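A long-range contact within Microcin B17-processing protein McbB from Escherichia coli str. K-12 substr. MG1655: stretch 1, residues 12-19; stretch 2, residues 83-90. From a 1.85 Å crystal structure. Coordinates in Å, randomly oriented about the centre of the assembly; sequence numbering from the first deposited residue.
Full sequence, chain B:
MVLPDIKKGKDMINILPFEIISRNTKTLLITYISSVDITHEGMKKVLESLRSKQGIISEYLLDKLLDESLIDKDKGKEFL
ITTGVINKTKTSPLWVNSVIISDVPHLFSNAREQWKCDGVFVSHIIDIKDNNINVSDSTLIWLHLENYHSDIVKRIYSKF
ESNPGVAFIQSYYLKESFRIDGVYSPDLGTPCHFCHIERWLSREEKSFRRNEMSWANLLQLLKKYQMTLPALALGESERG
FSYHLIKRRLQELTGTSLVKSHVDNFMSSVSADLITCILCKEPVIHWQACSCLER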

# COMPACT_ATOMS: atom_id res chain seq x y z
N MET B 12 -13.92 -24.07 -31.36
CA MET B 12 -13.55 -25.15 -30.43
C MET B 12 -14.69 -25.34 -29.44
O MET B 12 -15.16 -24.35 -28.89
CB MET B 12 -12.28 -24.77 -29.67
N ILE B 13 -15.10 -26.58 -29.20
CA ILE B 13 -16.15 -26.90 -28.24
C ILE B 13 -15.51 -27.41 -26.96
O ILE B 13 -14.82 -28.41 -26.98
CB ILE B 13 -17.14 -27.95 -28.78
CG1 ILE B 13 -17.72 -27.50 -30.12
CG2 ILE B 13 -18.26 -28.20 -27.77
CD1 ILE B 13 -18.69 -26.35 -30.03
N ASN B 14 -15.76 -26.72 -25.86
CA ASN B 14 -15.24 -27.07 -24.52
C ASN B 14 -16.35 -27.71 -23.73
O ASN B 14 -17.45 -27.18 -23.71
CB ASN B 14 -14.76 -25.82 -23.77
CG ASN B 14 -13.83 -24.97 -24.61
OD1 ASN B 14 -14.16 -23.84 -25.00
ND2 ASN B 14 -12.72 -25.54 -24.99
N ILE B 15 -16.07 -28.85 -23.11
CA ILE B 15 -17.03 -29.51 -22.20
C ILE B 15 -16.78 -28.99 -20.78
O ILE B 15 -15.65 -29.05 -20.28
CB ILE B 15 -16.93 -31.06 -22.27
CG1 ILE B 15 -17.17 -31.52 -23.71
CG2 ILE B 15 -17.94 -31.74 -21.37
CD1 ILE B 15 -16.88 -32.99 -23.93
N LEU B 16 -17.83 -28.47 -20.16
CA LEU B 16 -17.72 -27.78 -18.87
C LEU B 16 -18.02 -28.77 -17.76
O LEU B 16 -18.44 -29.87 -18.03
CB LEU B 16 -18.66 -26.57 -18.83
CG LEU B 16 -18.46 -25.56 -19.95
CD1 LEU B 16 -19.60 -24.55 -20.06
CD2 LEU B 16 -17.14 -24.83 -19.77
N PRO B 17 -17.78 -28.39 -16.50
CA PRO B 17 -18.10 -29.35 -15.42
C PRO B 17 -19.60 -29.61 -15.27
O PRO B 17 -20.39 -28.66 -15.20
CB PRO B 17 -17.56 -28.67 -14.16
CG PRO B 17 -16.50 -27.74 -14.68
CD PRO B 17 -17.09 -27.22 -15.96
N PHE B 18 -19.98 -30.88 -15.20
CA PHE B 18 -21.37 -31.25 -14.93
C PHE B 18 -21.46 -32.68 -14.45
O PHE B 18 -20.50 -33.44 -14.59
CB PHE B 18 -22.24 -31.03 -16.17
CG PHE B 18 -22.02 -32.04 -17.26
CD1 PHE B 18 -20.97 -31.90 -18.15
CD2 PHE B 18 -22.86 -33.14 -17.40
CE1 PHE B 18 -20.76 -32.82 -19.17
CE2 PHE B 18 -22.66 -34.05 -18.42
CZ PHE B 18 -21.61 -33.90 -19.30
N GLU B 19 -22.60 -33.04 -13.87
CA GLU B 19 -22.94 -34.43 -13.63
C GLU B 19 -24.32 -34.72 -14.21
O GLU B 19 -25.17 -33.83 -14.31
CB GLU B 19 -22.91 -34.80 -12.13
CG GLU B 19 -21.56 -34.64 -11.41
CD GLU B 19 -20.47 -35.61 -11.86
OE1 GLU B 19 -20.76 -36.75 -12.29
OE2 GLU B 19 -19.28 -35.21 -11.82
N THR B 83 -27.58 -24.46 -20.99
CA THR B 83 -27.58 -25.11 -19.68
C THR B 83 -26.22 -25.20 -18.99
O THR B 83 -26.20 -25.54 -17.82
CB THR B 83 -28.19 -26.54 -19.75
OG1 THR B 83 -27.44 -27.37 -20.67
CG2 THR B 83 -29.65 -26.48 -20.15
N GLY B 84 -25.12 -24.90 -19.70
CA GLY B 84 -23.76 -24.92 -19.13
C GLY B 84 -23.01 -26.25 -19.25
O GLY B 84 -22.12 -26.53 -18.44
N VAL B 85 -23.37 -27.07 -20.24
CA VAL B 85 -22.70 -28.34 -20.50
C VAL B 85 -21.47 -28.11 -21.38
O VAL B 85 -20.42 -28.72 -21.17
CB VAL B 85 -23.62 -29.39 -21.15
CG1 VAL B 85 -22.89 -30.71 -21.34
CG2 VAL B 85 -24.86 -29.64 -20.31
N ILE B 86 -21.62 -27.26 -22.40
CA ILE B 86 -20.53 -26.92 -23.31
C ILE B 86 -20.47 -25.40 -23.53
O ILE B 86 -21.44 -24.69 -23.25
CB ILE B 86 -20.63 -27.64 -24.69
CG1 ILE B 86 -21.73 -27.04 -25.58
CG2 ILE B 86 -20.83 -29.14 -24.52
CD1 ILE B 86 -21.95 -27.76 -26.89
N ASN B 87 -19.33 -24.90 -24.02
CA ASN B 87 -19.34 -23.61 -24.69
C ASN B 87 -18.49 -23.64 -25.93
O ASN B 87 -17.74 -24.58 -26.14
CB ASN B 87 -19.00 -22.44 -23.76
CG ASN B 87 -17.57 -22.43 -23.28
OD1 ASN B 87 -17.27 -21.77 -22.29
ND2 ASN B 87 -16.69 -23.12 -23.96
N LYS B 88 -18.67 -22.64 -26.78
CA LYS B 88 -17.93 -22.54 -28.02
C LYS B 88 -17.00 -21.33 -27.95
O LYS B 88 -17.45 -20.22 -27.73
CB LYS B 88 -18.91 -22.44 -29.18
CG LYS B 88 -18.31 -22.84 -30.51
CD LYS B 88 -19.35 -22.95 -31.62
N THR B 89 -15.69 -21.53 -28.11
CA THR B 89 -14.75 -20.41 -28.14
C THR B 89 -14.16 -20.22 -29.52
O THR B 89 -14.07 -21.17 -30.31
CB THR B 89 -13.64 -20.54 -27.07
OG1 THR B 89 -13.17 -21.89 -27.00
CG2 THR B 89 -14.16 -20.09 -25.69
N LYS B 90 -13.79 -18.98 -29.83
CA LYS B 90 -13.32 -18.60 -31.17
C LYS B 90 -11.85 -18.17 -31.22
O LYS B 90 -11.25 -18.19 -32.27
CB LYS B 90 -14.19 -17.45 -31.69
O HOH W 1 -20.86 -26.13 -16.04

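Two short strands, 13-15 and 86-88, run antiparallel, their axes 4.7 Å apart at closest approach and their N-to-C directions 156° apart. The ladder alternates as antiparallel pairing demands. N14 and N87 form the hydrogen-bonded pair, N14 N giving to N87 O at 2.9 Å and N87 N to N14 O at 3.0 Å. On one side of it the pattern recurs, where M12 N reaches T89 O at 3.1 Å and T89 N reaches M12 O at 3.0 Å. On the other, L16 N meets V85 O at 2.8 Å in a nearly straight bond, and the return bond is absent. Between these rungs lie the non-hydrogen-bonded pairs I13-K88 and I15-I86, where alpha carbons come close enough for CA-H...O contacts, the shortest from I86 CA to N14 O at 3.1 Å.

Just before the strand, G84 leaves a helix through a Schellman motif. Its positive phi would jam a CB against the preceding carbonyl, so the backbone itself calls for glycine. A water then donates to both G84 O and P17 O, at 2.7 Å each, linking two carbonyls that cannot bond each other.

The side chains sort by face. I13, I15, I86 and K88 share one, with I13 CG2 packing 3.8 Å from I86 CD1 and the modelled part of the K88 side chain reaching the end of I13, K88 CG to I13 CD1 3.6 Å. N14 and N87 occupy the other. There N14 OD1 accepts twice: from T89 OG1 at 3.0 Å and, weakly because the angle is bent, from N87 ND2 at 2.8 Å. One carboxamide oxygen thus ties together two residues of the opposing stretch. Past the ladder, V85 CG1 sits over a face of the F18 ring, 4.0 Å from its centroid, in a CH-pi contact.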